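Local coordinates for DUF683-containing protein (Cyanothece, PDB 3CSX), which is of unknown function but is a metalloprotein associated with nitrogen fixation, folded as a Rop-like helical hairpin that pairs with a second copy of itself, at residues A18-K23 against K71-W76; K26-A31 against R64-L69; G32-D37 against E57-I62. All coordinates share one frame; numbering follows the deposited sequence.

All three contacts join the same two antiparallel helices, 14-44 and 52-77, and lie in order along the hairpin: contact 1 near its open end, contact 2 at the middle, contact 3 nearest the turn. Centres are about 11 Å apart from contact 1 to contact 2 and about 10 Å from contact 2 to contact 3. The pairs with nearest CA atoms recur every seven residues, Leu20 with Leu73, Leu27 with Leu66 and Met34 with Thr59, consistent with the heptad spacing of an antiparallel coiled coil. Local axis distances shrink toward the turn, from 10.3 to 9.9 to 9.3 Å. A second subunit packs against the hairpin, consistent with the paired hairpins of Rop-like four-helix bundles.

Contact 1: residues A18-K23 against K71-W76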
ATOM      1  N   ALA B  18       7.169  16.948  -2.047  1.00 32.07           N
ATOM      2  CA  ALA B  18       7.036  17.425  -3.440  1.00 31.90           C
ATOM      3  C   ALA B  18       7.559  16.424  -4.465  1.00 31.61           C
ATOM      4  O   ALA B  18       6.944  16.205  -5.521  1.00 31.78           O
ATOM      5  CB  ALA B  18       7.733  18.789  -3.627  1.00 31.72           C
ATOM      6  N   ASP B  19       8.716  15.833  -4.164  1.00 31.63           N
ATOM      7  CA  ASP B  19       9.295  14.788  -4.995  1.00 30.51           C
ATOM      8  C   ASP B  19       8.382  13.561  -5.125  1.00 29.32           C
ATOM      9  O   ASP B  19       8.170  13.071  -6.226  1.00 28.82           O
ATOM     10  CB  ASP B  19      10.671  14.376  -4.448  1.00 31.13           C
ATOM     11  CG  ASP B  19      11.698  15.499  -4.552  1.00 34.37           C
ATOM     12  OD1 ASP B  19      11.457  16.475  -5.324  1.00 36.60           O
ATOM     13  OD2 ASP B  19      12.736  15.401  -3.864  1.00 36.53           O
ATOM     14  N   LEU B  20       7.871  13.069  -4.000  1.00 27.97           N
ATOM     15  CA  LEU B  20       6.986  11.893  -3.997  1.00 27.86           C
ATOM     16  C   LEU B  20       5.712  12.192  -4.787  1.00 28.36           C
ATOM     17  O   LEU B  20       5.279  11.374  -5.605  1.00 27.69           O
ATOM     18  CB  LEU B  20       6.637  11.483  -2.553  1.00 28.40           C
ATOM     19  CG  LEU B  20       5.735  10.254  -2.325  1.00 28.09           C
ATOM     20  CD1 LEU B  20       6.254   9.007  -3.049  1.00 25.98           C
ATOM     21  CD2 LEU B  20       5.604   9.956  -0.850  1.00 27.28           C
ATOM     22  N   LYS B  21       5.136  13.376  -4.572  1.00 28.31           N
ATOM     23  CA  LYS B  21       4.008  13.840  -5.401  1.00 28.51           C
ATOM     24  C   LYS B  21       4.283  13.731  -6.883  1.00 28.83           C
ATOM     25  O   LYS B  21       3.399  13.325  -7.658  1.00 28.50           O
ATOM     26  CB  LYS B  21       3.621  15.292  -5.068  1.00 29.14           C
ATOM     27  CG  LYS B  21       2.951  15.465  -3.743  1.00 31.63           C
ATOM     28  CD  LYS B  21       2.089  16.743  -3.686  1.00 34.94           C
ATOM     29  CE  LYS B  21       1.189  16.706  -2.449  1.00 37.57           C
ATOM     30  NZ  LYS B  21      -0.010  17.600  -2.544  1.00 41.52           N
ATOM     31  N   LYS B  22       5.506  14.100  -7.279  1.00 29.13           N
ATOM     32  CA  LYS B  22       5.937  14.072  -8.672  1.00 29.33           C
ATOM     33  C   LYS B  22       6.031  12.637  -9.205  1.00 28.68           C
ATOM     34  O   LYS B  22       5.622  12.347 -10.327  1.00 28.15           O
ATOM     35  CB  LYS B  22       7.292  14.793  -8.811  1.00 29.96           C
ATOM     36  CG  LYS B  22       7.812  14.931 -10.258  1.00 33.87           C
ATOM     37  CD  LYS B  22       7.069  16.047 -11.018  1.00 37.77           C
ATOM     38  CE  LYS B  22       7.059  15.787 -12.525  1.00 37.07           C
ATOM     39  NZ  LYS B  22       8.194  14.921 -12.947  1.00 38.96           N
ATOM     40  N   LYS B  23       6.584  11.755  -8.383  1.00 26.65           N
ATOM     41  CA  LYS B  23       6.727  10.361  -8.720  1.00 25.67           C
ATOM     42  C   LYS B  23       5.330   9.760  -8.868  1.00 24.94           C
ATOM     43  O   LYS B  23       5.055   9.023  -9.815  1.00 24.89           O
ATOM     44  CB  LYS B  23       7.492   9.672  -7.593  1.00 25.53           C
ATOM     45  CG  LYS B  23       7.808   8.210  -7.798  1.00 24.34           C
ATOM     46  CD  LYS B  23       8.632   7.732  -6.626  1.00 24.20           C
ATOM     47  CE  LYS B  23       8.863   6.217  -6.650  1.00 22.24           C
ATOM     48  NZ  LYS B  23       9.621   5.733  -7.876  1.00 20.93           N
ATOM     49  N   LYS B  71      -0.286   5.716  -0.273  1.00 22.04           N
ATOM     50  CA  LYS B  71      -0.360   5.485   1.182  1.00 23.02           C
ATOM     51  C   LYS B  71       0.839   6.083   1.926  1.00 23.84           C
ATOM     52  O   LYS B  71       0.658   6.685   2.976  1.00 22.75           O
ATOM     53  CB  LYS B  71      -0.472   3.990   1.476  1.00 22.74           C
ATOM     54  CG  LYS B  71      -1.840   3.416   1.064  1.00 24.93           C
ATOM     55  CD  LYS B  71      -1.885   1.879   1.052  1.00 25.51           C
ATOM     56  CE  LYS B  71      -3.330   1.366   1.284  1.00 28.68           C
ATOM     57  NZ  LYS B  71      -4.374   2.212   0.572  1.00 32.60           N
ATOM     58  N   LYS B  72       2.053   5.905   1.381  1.00 22.81           N
ATOM     59  CA  LYS B  72       3.257   6.537   1.936  1.00 24.06           C
ATOM     60  C   LYS B  72       3.100   8.059   1.971  1.00 24.49           C
ATOM     61  O   LYS B  72       3.379   8.690   3.003  1.00 23.76           O
ATOM     62  CB  LYS B  72       4.527   6.150   1.132  1.00 24.09           C
ATOM     63  CG  LYS B  72       5.834   6.560   1.822  1.00 25.39           C
ATOM     64  CD  LYS B  72       7.070   5.944   1.186  1.00 23.65           C
ATOM     65  CE  LYS B  72       7.470   6.648  -0.139  1.00 23.34           C
ATOM     66  NZ  LYS B  72       8.618   5.922  -0.745  1.00 23.13           N
ATOM     67  N   LEU B  73       2.653   8.635   0.847  1.00 26.09           N
ATOM     68  CA  LEU B  73       2.446  10.096   0.743  1.00 27.24           C
ATOM     69  C   LEU B  73       1.519  10.601   1.843  1.00 28.68           C
ATOM     70  O   LEU B  73       1.844  11.564   2.551  1.00 29.00           O
ATOM     71  CB  LEU B  73       1.912  10.499  -0.635  1.00 27.21           C
ATOM     72  CG  LEU B  73       1.565  11.991  -0.856  1.00 27.25           C
ATOM     73  CD1 LEU B  73       2.792  12.864  -0.656  1.00 27.50           C
ATOM     74  CD2 LEU B  73       0.988  12.220  -2.231  1.00 27.26           C
ATOM     75  N   ASN B  74       0.388   9.937   2.019  1.00 30.11           N
ATOM     76  CA  ASN B  74      -0.531  10.332   3.090  1.00 32.27           C
ATOM     77  C   ASN B  74       0.159  10.302   4.446  1.00 32.45           C
ATOM     78  O   ASN B  74       0.087  11.278   5.206  1.00 32.77           O
ATOM     79  CB  ASN B  74      -1.795   9.473   3.101  1.00 32.96           C
ATOM     80  CG  ASN B  74      -2.748   9.808   1.972  1.00 36.65           C
ATOM     81  OD1 ASN B  74      -2.946  10.982   1.626  1.00 43.20           O
ATOM     82  ND2 ASN B  74      -3.361   8.771   1.386  1.00 39.47           N
ATOM     83  N   ILE B  75       0.864   9.208   4.730  1.00 32.87           N
ATOM     84  CA  ILE B  75       1.604   9.073   5.994  1.00 33.70           C
ATOM     85  C   ILE B  75       2.658  10.174   6.148  1.00 34.43           C
ATOM     86  O   ILE B  75       2.766  10.776   7.223  1.00 35.13           O
ATOM     87  CB  ILE B  75       2.235   7.667   6.157  1.00 33.20           C
ATOM     88  CG1 ILE B  75       1.171   6.654   6.611  1.00 34.14           C
ATOM     89  CG2 ILE B  75       3.375   7.674   7.176  1.00 33.64           C
ATOM     90  CD1 ILE B  75       1.481   5.201   6.214  1.00 33.94           C
ATOM     91  N   TRP B  76       3.406  10.451   5.079  1.00 34.63           N
ATOM     92  CA  TRP B  76       4.443  11.485   5.100  1.00 35.99           C
ATOM     93  C   TRP B  76       3.866  12.861   5.410  1.00 38.52           C
ATOM     94  O   TRP B  76       4.329  13.555   6.340  1.00 39.25           O
ATOM     95  CB  TRP B  76       5.177  11.531   3.757  1.00 33.36           C
ATOM     96  CG  TRP B  76       6.265  10.508   3.624  1.00 31.54           C
ATOM     97  CD1 TRP B  76       6.440   9.388   4.381  1.00 28.27           C
ATOM     98  CD2 TRP B  76       7.316  10.506   2.644  1.00 28.77           C
ATOM     99  NE1 TRP B  76       7.558   8.696   3.944  1.00 29.47           N
ATOM    100  CE2 TRP B  76       8.095   9.348   2.868  1.00 27.58           C
ATOM    101  CE3 TRP B  76       7.676  11.375   1.603  1.00 29.81           C
ATOM    102  CZ2 TRP B  76       9.222   9.044   2.100  1.00 28.58           C
ATOM    103  CZ3 TRP B  76       8.782  11.066   0.832  1.00 29.19           C
ATOM    104  CH2 TRP B  76       9.550   9.907   1.089  1.00 28.83           C
TER
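Leu20 enters helix 71-76 as a knob, with Lys72, Leu73 and Trp76 round its tip and Leu69, one turn earlier, completing a four-residue hole. Its CB already touches the indole, lying 4.0 Å from Trp76 CZ3. CG stands anti to the backbone N (chi1 -179°), which carries the branch across the gap to a point 4.2 Å from Leu73 CB. Lys72 CE lies 3.9 Å from Leu20 CD1 and equally far from CD2; Leu20 CD2 also comes within 3.5 Å of Leu73 CA. The same methyl lies over one face of Trp76, nearer the rim than the middle, at 3.5 Å from CE3. This is a CH-pi contact: Leu20 CD2 is 3.9 Å from the centroid of the six-membered ring, 28° off its normal. Lys72 CG, from within the same helix, covers that face too. Leu73 CD1 reaches 4.0 Å to Lys21 CG, with the two side chains nearly perpendicular. Leu73 also packs on Val17, and Trp76 touches Ala16 of its own chain and Arg25 of the second subunit. The two segments run antiparallel at 160°. Cohesion across them is therefore dispersion and CH-pi contact: the lysines lend methylenes to the apolar seam, and their amines, probably charged, make no bond across it; Lys21 NZ has a long, weak ion pair with Glu77.

Contact 2: residues K26-A31 against R64-L69; sequences KLNSKA and RELDQL
Glu65 OE1 lies against the branched end of Leu27, 3.6 Å from CD2 and 3.7 Å from CD1, a carboxylate oxygen laid on two methyls without a bond between them. The glutamate chain runs extended beyond CG and crosses the leucine at about a right angle, and its CD stands 3.8 Å from Leu27 CD2. That methyl is the tip of a knob. It points at the backbone of the partner helix, 3.7 Å from Leu66 CA, and has Leu69 CD1 beside it at 3.8 Å; Ile62 supplies the remaining side of the hole. Leu66 reaches back the other way. Its CG is anti to the backbone N (chi1 -174°), and the branch extends toward helix 26-31. There Leu66 CD2 rests 3.5 Å from Asn28 ND2, and the same Leu66 CD2 is 3.9 Å from Ala31 CB. Asn28 also packs on Lys70. The contact occupies the middle of the hairpin, where segments 26-31 and 64-69, on helices 14-44 and 52-77, run antiparallel at 152°. Leu69 continues the packing onto Leu20 and Val24 of the first helix. Gln68 donates a hydrogen bond from NE2 to Gln33 OE1 of the second subunit, and Asp67 packs on Met36 there, joining this pair of helices to the other hairpin.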
ATOM      1  N   LYS B  26       3.707  10.830 -12.277  1.00 28.07           N
ATOM      2  CA  LYS B  26       4.182  10.085 -13.442  1.00 27.98           C
ATOM      3  C   LYS B  26       3.676   8.620 -13.492  1.00 26.55           C
ATOM      4  O   LYS B  26       3.333   8.062 -14.568  1.00 26.07           O
ATOM      5  CB  LYS B  26       5.714  10.171 -13.569  1.00 28.73           C
ATOM      6  CG  LYS B  26       6.215  11.594 -13.878  1.00 31.21           C
ATOM      7  CD  LYS B  26       7.744  11.683 -13.825  1.00 31.02           C
ATOM      8  CE  LYS B  26       8.393  11.294 -15.172  1.00 36.91           C
ATOM      9  NZ  LYS B  26       8.813  12.529 -15.904  1.00 40.11           N
ATOM     10  N   LEU B  27       3.637   7.991 -12.323  1.00 25.25           N
ATOM     11  CA  LEU B  27       3.213   6.623 -12.229  1.00 23.94           C
ATOM     12  C   LEU B  27       1.711   6.484 -12.457  1.00 23.57           C
ATOM     13  O   LEU B  27       1.262   5.495 -13.025  1.00 22.33           O
ATOM     14  CB  LEU B  27       3.569   6.053 -10.862  1.00 23.21           C
ATOM     15  CG  LEU B  27       3.533   4.536 -10.765  1.00 24.88           C
ATOM     16  CD1 LEU B  27       4.531   3.874 -11.750  1.00 24.53           C
ATOM     17  CD2 LEU B  27       3.837   4.167  -9.296  1.00 24.76           C
ATOM     18  N   ASN B  28       0.948   7.478 -12.030  1.00 23.10           N
ATOM     19  CA  ASN B  28      -0.508   7.432 -12.239  1.00 24.59           C
ATOM     20  C   ASN B  28      -0.804   7.389 -13.735  1.00 24.77           C
ATOM     21  O   ASN B  28      -1.690   6.660 -14.160  1.00 24.19           O
ATOM     22  CB  ASN B  28      -1.207   8.582 -11.502  1.00 25.63           C
ATOM     23  CG  ASN B  28      -2.708   8.441 -11.487  1.00 30.31           C
ATOM     24  OD1 ASN B  28      -3.404   9.190 -12.157  1.00 36.96           O
ATOM     25  ND2 ASN B  28      -3.218   7.478 -10.736  1.00 34.00           N
ATOM     26  N   SER B  29       0.007   8.101 -14.541  1.00 25.01           N
ATOM     27  CA  SER B  29      -0.116   8.057 -16.001  1.00 25.08           C
ATOM     28  C   SER B  29       0.182   6.698 -16.582  1.00 23.91           C
ATOM     29  O   SER B  29      -0.576   6.228 -17.434  1.00 23.37           O
ATOM     30  CB  SER B  29       0.778   9.110 -16.667  1.00 26.09           C
ATOM     31  OG  SER B  29       0.469  10.373 -16.136  1.00 30.09           O
ATOM     32  N   LYS B  30       1.263   6.055 -16.094  1.00 23.33           N
ATOM     33  CA  LYS B  30       1.676   4.762 -16.573  1.00 22.82           C
ATOM     34  C   LYS B  30       0.630   3.720 -16.193  1.00 21.24           C
ATOM     35  O   LYS B  30       0.326   2.817 -16.965  1.00 20.47           O
ATOM     36  CB  LYS B  30       3.010   4.351 -15.954  1.00 23.22           C
ATOM     37  CG  LYS B  30       4.271   5.036 -16.535  1.00 27.30           C
ATOM     38  CD  LYS B  30       4.367   4.876 -18.041  1.00 32.92           C
ATOM     39  CE  LYS B  30       4.996   3.548 -18.438  1.00 37.72           C
ATOM     40  NZ  LYS B  30       5.299   3.513 -19.900  1.00 39.27           N
ATOM     41  N   ALA B  31       0.073   3.884 -15.002  1.00 20.07           N
ATOM     42  CA  ALA B  31      -0.972   2.978 -14.503  1.00 20.42           C
ATOM     43  C   ALA B  31      -2.197   3.080 -15.379  1.00 20.35           C
ATOM     44  O   ALA B  31      -2.750   2.064 -15.782  1.00 20.33           O
ATOM     45  CB  ALA B  31      -1.335   3.322 -13.082  1.00 20.00           C
ATOM     46  N   ARG B  64      -0.190  -1.778  -7.667  1.00 17.60           N
ATOM     47  CA  ARG B  64       0.302  -2.044  -6.311  1.00 18.43           C
ATOM     48  C   ARG B  64       1.346  -1.029  -5.941  1.00 17.66           C
ATOM     49  O   ARG B  64       1.339  -0.489  -4.832  1.00 17.26           O
ATOM     50  CB  ARG B  64       0.925  -3.437  -6.179  1.00 18.16           C
ATOM     51  CG  ARG B  64       1.399  -3.685  -4.731  1.00 23.66           C
ATOM     52  CD  ARG B  64       1.945  -5.074  -4.613  1.00 30.14           C
ATOM     53  NE  ARG B  64       2.475  -5.391  -3.277  1.00 38.64           N
ATOM     54  CZ  ARG B  64       1.738  -5.650  -2.188  1.00 39.85           C
ATOM     55  NH1 ARG B  64       0.414  -5.617  -2.224  1.00 41.16           N
ATOM     56  NH2 ARG B  64       2.342  -5.925  -1.040  1.00 41.89           N
ATOM     57  N   GLU B  65       2.289  -0.772  -6.858  1.00 16.84           N
ATOM     58  CA  GLU B  65       3.315   0.229  -6.533  1.00 15.94           C
ATOM     59  C   GLU B  65       2.673   1.612  -6.308  1.00 16.15           C
ATOM     60  O   GLU B  65       3.027   2.380  -5.393  1.00 15.80           O
ATOM     61  CB  GLU B  65       4.403   0.298  -7.626  1.00 16.09           C
ATOM     62  CG  GLU B  65       5.597   1.159  -7.149  1.00 18.18           C
ATOM     63  CD  GLU B  65       6.474   1.674  -8.294  1.00 22.08           C
ATOM     64  OE1 GLU B  65       6.141   1.407  -9.460  1.00 19.74           O
ATOM     65  OE2 GLU B  65       7.505   2.329  -8.009  1.00 25.22           O
ATOM     66  N   LEU B  66       1.756   1.960  -7.179  1.00 16.85           N
ATOM     67  CA  LEU B  66       1.073   3.229  -7.052  1.00 17.61           C
ATOM     68  C   LEU B  66       0.363   3.369  -5.699  1.00 17.89           C
ATOM     69  O   LEU B  66       0.404   4.434  -5.069  1.00 17.42           O
ATOM     70  CB  LEU B  66       0.080   3.405  -8.205  1.00 17.81           C
ATOM     71  CG  LEU B  66      -0.627   4.766  -8.286  1.00 18.35           C
ATOM     72  CD1 LEU B  66       0.322   5.956  -8.437  1.00 21.31           C
ATOM     73  CD2 LEU B  66      -1.629   4.674  -9.476  1.00 18.75           C
ATOM     74  N   ASP B  67      -0.288   2.301  -5.272  1.00 18.45           N
ATOM     75  CA  ASP B  67      -1.063   2.310  -3.999  1.00 19.10           C
ATOM     76  C   ASP B  67      -0.083   2.465  -2.832  1.00 19.92           C
ATOM     77  O   ASP B  67      -0.300   3.262  -1.945  1.00 20.14           O
ATOM     78  CB  ASP B  67      -1.817   0.988  -3.890  1.00 18.89           C
ATOM     79  CG  ASP B  67      -2.830   0.946  -2.730  1.00 20.67           C
ATOM     80  OD1 ASP B  67      -3.397   1.986  -2.344  1.00 26.51           O
ATOM     81  OD2 ASP B  67      -3.043  -0.172  -2.239  1.00 22.78           O
ATOM     82  N   GLN B  68       1.035   1.740  -2.865  1.00 19.54           N
ATOM     83  CA  GLN B  68       2.060   1.929  -1.827  1.00 20.64           C
ATOM     84  C   GLN B  68       2.540   3.358  -1.731  1.00 19.34           C
ATOM     85  O   GLN B  68       2.719   3.887  -0.638  1.00 18.38           O
ATOM     86  CB  GLN B  68       3.291   1.010  -2.040  1.00 20.23           C
ATOM     87  CG  GLN B  68       2.970  -0.464  -1.981  1.00 24.05           C
ATOM     88  CD  GLN B  68       2.939  -1.044  -0.563  1.00 27.96           C
ATOM     89  OE1 GLN B  68       2.836  -0.320   0.405  1.00 28.96           O
ATOM     90  NE2 GLN B  68       3.032  -2.378  -0.458  1.00 31.64           N
ATOM     91  N   LEU B  69       2.769   4.004  -2.876  1.00 20.05           N
ATOM     92  CA  LEU B  69       3.319   5.337  -2.829  1.00 20.31           C
ATOM     93  C   LEU B  69       2.264   6.328  -2.333  1.00 20.42           C
ATOM     94  O   LEU B  69       2.557   7.233  -1.550  1.00 20.60           O
ATOM     95  CB  LEU B  69       3.869   5.726  -4.197  1.00 20.28           C
ATOM     96  CG  LEU B  69       5.120   4.972  -4.649  1.00 20.56           C
ATOM     97  CD1 LEU B  69       5.394   5.389  -6.107  1.00 21.98           C
ATOM     98  CD2 LEU B  69       6.315   5.277  -3.718  1.00 20.60           C
TER

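Contact 3: residues G32-D37 against E57-I62; sequences GQMKMD and EKTYEI
Met34 has more surface buried here than any other residue, and its methyl settles between Thr59 and Lys58 on the opposing helix. The chain starts with CG anti to its own carbonyl carbon (chi1 -73°) and then bends at chi2 and again at chi3, folding the thioether over the neighbouring helix instead of letting it run straight out. Met34 CE finishes 3.2 Å from Thr59 OG1 and 3.4 Å from Lys58 CE, the latter closer than ordinary van der Waals contact between carbons. Lys58 meets it broadside: the two chains lie nearly perpendicular, and the lysine CB and CG are each 3.7 Å from Met34 CE, so the methyl rests against a bent run of methylenes. The sulfur stays a little back, Met34 SD being 4.2 Å from Lys58 CE. Thr59 stands where the backbones come nearest, its CA 5.4 Å from that of Met34. Its OG1 sits beside its own backbone N and is hydrogen-bonded to Thr55 O one turn earlier, which ties the hydroxyl to its own helix as the methionine packs against it; the Thr59 side chain also packs on Leu38. On the other flank Ile62 touches the root of the methionine, its CG2 lying 4.0 Å from Met34 CG. Ile62 also packs on Leu27 and Ala31, linking this layer to the next one away from the turn. The two segments pass at 9.3 Å between local axes and run antiparallel at 151°. The packing is largely apolar, a bent thioether lying against the aliphatic part of a lysine and a threonine whose hydroxyl is hydrogen-bonded to the main chain of its own helix.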
ATOM      1  N   GLY B  32      -2.619   4.316 -15.660  1.00 20.75           N
ATOM      2  CA  GLY B  32      -3.703   4.565 -16.613  1.00 21.31           C
ATOM      3  C   GLY B  32      -3.515   3.872 -17.944  1.00 21.52           C
ATOM      4  O   GLY B  32      -4.491   3.396 -18.553  1.00 19.68           O
ATOM      5  N   GLN B  33      -2.260   3.805 -18.416  1.00 21.28           N
ATOM      6  CA  GLN B  33      -1.967   3.136 -19.673  1.00 21.88           C
ATOM      7  C   GLN B  33      -2.197   1.668 -19.621  1.00 20.15           C
ATOM      8  O   GLN B  33      -2.722   1.107 -20.556  1.00 19.44           O
ATOM      9  CB  GLN B  33      -0.508   3.345 -20.119  1.00 21.73           C
ATOM     10  CG  GLN B  33      -0.296   4.663 -20.765  1.00 27.32           C
ATOM     11  CD  GLN B  33       1.150   5.084 -20.646  1.00 32.00           C
ATOM     12  OE1 GLN B  33       2.057   4.231 -20.686  1.00 33.99           O
ATOM     13  NE2 GLN B  33       1.376   6.365 -20.445  1.00 31.08           N
ATOM     14  N   MET B  34      -1.790   1.034 -18.522  1.00 19.74           N
ATOM     15  CA  MET B  34      -1.965  -0.362 -18.368  1.00 19.41           C
ATOM     16  C   MET B  34      -3.440  -0.659 -18.156  1.00 17.96           C
ATOM     17  O   MET B  34      -3.930  -1.669 -18.666  1.00 18.16           O
ATOM     18  CB  MET B  34      -1.095  -0.926 -17.223  1.00 19.74           C
ATOM     19  CG  MET B  34       0.422  -0.983 -17.581  1.00 24.77           C
ATOM     20  SD  MET B  34       0.711  -2.041 -18.996  1.00 29.84           S
ATOM     21  CE  MET B  34      -0.109  -3.600 -18.614  1.00 27.58           C
ATOM     22  N   LYS B  35      -4.135   0.219 -17.420  1.00 18.09           N
ATOM     23  CA  LYS B  35      -5.571   0.040 -17.243  1.00 16.42           C
ATOM     24  C   LYS B  35      -6.234  -0.045 -18.611  1.00 16.72           C
ATOM     25  O   LYS B  35      -6.974  -0.988 -18.888  1.00 16.51           O
ATOM     26  CB  LYS B  35      -6.144   1.211 -16.464  1.00 16.17           C
ATOM     27  CG  LYS B  35      -7.692   1.242 -16.366  1.00 15.49           C
ATOM     28  CD  LYS B  35      -8.055   2.408 -15.477  1.00 16.48           C
ATOM     29  CE  LYS B  35      -9.549   2.758 -15.529  1.00 21.06           C
ATOM     30  NZ  LYS B  35      -9.817   3.627 -16.725  1.00 26.82           N
ATOM     31  N   MET B  36      -5.969   0.957 -19.461  1.00 16.61           N
ATOM     32  CA  MET B  36      -6.598   0.982 -20.788  1.00 17.05           C
ATOM     33  C   MET B  36      -6.238  -0.211 -21.642  1.00 16.72           C
ATOM     34  O   MET B  36      -7.074  -0.757 -22.303  1.00 15.56           O
ATOM     35  CB  MET B  36      -6.348   2.307 -21.508  1.00 17.94           C
ATOM     36  CG  MET B  36      -7.211   2.416 -22.763  1.00 21.27           C
ATOM     37  SD  MET B  36      -8.999   2.465 -22.411  1.00 29.37           S
ATOM     38  CE  MET B  36      -9.077   4.076 -21.778  1.00 28.74           C
ATOM     39  N   ASP B  37      -4.982  -0.653 -21.599  1.00 17.07           N
ATOM     40  CA  ASP B  37      -4.596  -1.813 -22.320  1.00 17.70           C
ATOM     41  C   ASP B  37      -5.266  -3.084 -21.828  1.00 16.48           C
ATOM     42  O   ASP B  37      -5.657  -3.957 -22.620  1.00 16.98           O
ATOM     43  CB  ASP B  37      -3.063  -1.915 -22.340  1.00 18.75           C
ATOM     44  CG  ASP B  37      -2.443  -0.860 -23.239  1.00 22.45           C
ATOM     45  OD1 ASP B  37      -3.181  -0.035 -23.893  1.00 29.33           O
ATOM     46  OD2 ASP B  37      -1.213  -0.807 -23.276  1.00 27.35           O
ATOM     47  N   GLU B  57      -1.031  -9.404 -14.653  1.00 20.52           N
ATOM     48  CA  GLU B  57       0.085  -9.292 -13.706  1.00 20.14           C
ATOM     49  C   GLU B  57       0.795  -7.956 -13.820  1.00 19.28           C
ATOM     50  O   GLU B  57       1.077  -7.351 -12.825  1.00 19.12           O
ATOM     51  CB  GLU B  57       1.070 -10.475 -13.855  1.00 21.24           C
ATOM     52  CG  GLU B  57       2.383 -10.361 -13.017  1.00 22.76           C
ATOM     53  CD  GLU B  57       2.145 -10.325 -11.521  1.00 29.64           C
ATOM     54  OE1 GLU B  57       1.116 -10.861 -11.060  1.00 29.16           O
ATOM     55  OE2 GLU B  57       3.004  -9.780 -10.791  1.00 32.54           O
ATOM     56  N   LYS B  58       1.106  -7.518 -15.044  1.00 20.12           N
ATOM     57  CA  LYS B  58       1.809  -6.268 -15.303  1.00 21.26           C
ATOM     58  C   LYS B  58       0.998  -5.084 -14.742  1.00 20.18           C
ATOM     59  O   LYS B  58       1.507  -4.168 -14.069  1.00 19.08           O
ATOM     60  CB  LYS B  58       1.938  -6.187 -16.835  1.00 21.61           C
ATOM     61  CG  LYS B  58       3.011  -5.282 -17.443  1.00 26.50           C
ATOM     62  CD  LYS B  58       3.359  -5.858 -18.860  1.00 26.45           C
ATOM     63  CE  LYS B  58       2.097  -5.923 -19.790  1.00 32.70           C
ATOM     64  NZ  LYS B  58       1.837  -7.173 -20.629  1.00 32.61           N
ATOM     65  N   THR B  59      -0.300  -5.131 -15.023  1.00 19.06           N
ATOM     66  CA  THR B  59      -1.230  -4.125 -14.547  1.00 18.51           C
ATOM     67  C   THR B  59      -1.276  -4.125 -13.016  1.00 17.52           C
ATOM     68  O   THR B  59      -1.211  -3.072 -12.379  1.00 18.29           O
ATOM     69  CB  THR B  59      -2.619  -4.377 -15.146  1.00 18.87           C
ATOM     70  OG1 THR B  59      -2.515  -4.337 -16.570  1.00 19.08           O
ATOM     71  CG2 THR B  59      -3.594  -3.257 -14.684  1.00 20.71           C
ATOM     72  N   TYR B  60      -1.363  -5.309 -12.430  1.00 18.25           N
ATOM     73  CA  TYR B  60      -1.431  -5.418 -10.964  1.00 18.03           C
ATOM     74  C   TYR B  60      -0.218  -4.769 -10.306  1.00 18.72           C
ATOM     75  O   TYR B  60      -0.342  -4.001  -9.360  1.00 17.42           O
ATOM     76  CB  TYR B  60      -1.552  -6.881 -10.544  1.00 19.07           C
ATOM     77  CG  TYR B  60      -1.249  -7.047  -9.086  1.00 20.23           C
ATOM     78  CD1 TYR B  60      -2.180  -6.669  -8.119  1.00 19.38           C
ATOM     79  CD2 TYR B  60      -0.008  -7.559  -8.675  1.00 22.00           C
ATOM     80  CE1 TYR B  60      -1.887  -6.795  -6.775  1.00 20.49           C
ATOM     81  CE2 TYR B  60       0.302  -7.682  -7.352  1.00 24.00           C
ATOM     82  CZ  TYR B  60      -0.649  -7.316  -6.397  1.00 23.90           C
ATOM     83  OH  TYR B  60      -0.338  -7.436  -5.052  1.00 24.78           O
ATOM     84  N   GLU B  61       0.976  -5.056 -10.845  1.00 19.18           N
ATOM     85  CA  GLU B  61       2.183  -4.589 -10.236  1.00 19.04           C
ATOM     86  C   GLU B  61       2.304  -3.094 -10.196  1.00 18.50           C
ATOM     87  O   GLU B  61       2.707  -2.538  -9.188  1.00 17.72           O
ATOM     88  CB  GLU B  61       3.389  -5.236 -10.931  1.00 20.28           C
ATOM     89  CG  GLU B  61       3.427  -6.742 -10.685  1.00 23.13           C
ATOM     90  CD  GLU B  61       3.448  -7.152  -9.204  1.00 31.87           C
ATOM     91  OE1 GLU B  61       3.816  -6.338  -8.322  1.00 36.72           O
ATOM     92  OE2 GLU B  61       3.100  -8.326  -8.924  1.00 37.02           O
ATOM     93  N   ILE B  62       1.940  -2.433 -11.294  1.00 19.06           N
ATOM     94  CA  ILE B  62       1.972  -1.006 -11.337  1.00 18.88           C
ATOM     95  C   ILE B  62       0.945  -0.371 -10.357  1.00 17.45           C
ATOM     96  O   ILE B  62       1.247   0.577  -9.643  1.00 15.93           O
ATOM     97  CB  ILE B  62       1.886  -0.458 -12.831  1.00 19.99           C
ATOM     98  CG1 ILE B  62       2.162   1.049 -12.879  1.00 21.94           C
ATOM     99  CG2 ILE B  62       0.585  -0.801 -13.544  1.00 21.82           C
ATOM    100  CD1 ILE B  62       1.115   1.876 -12.278  1.00 29.98           C
TER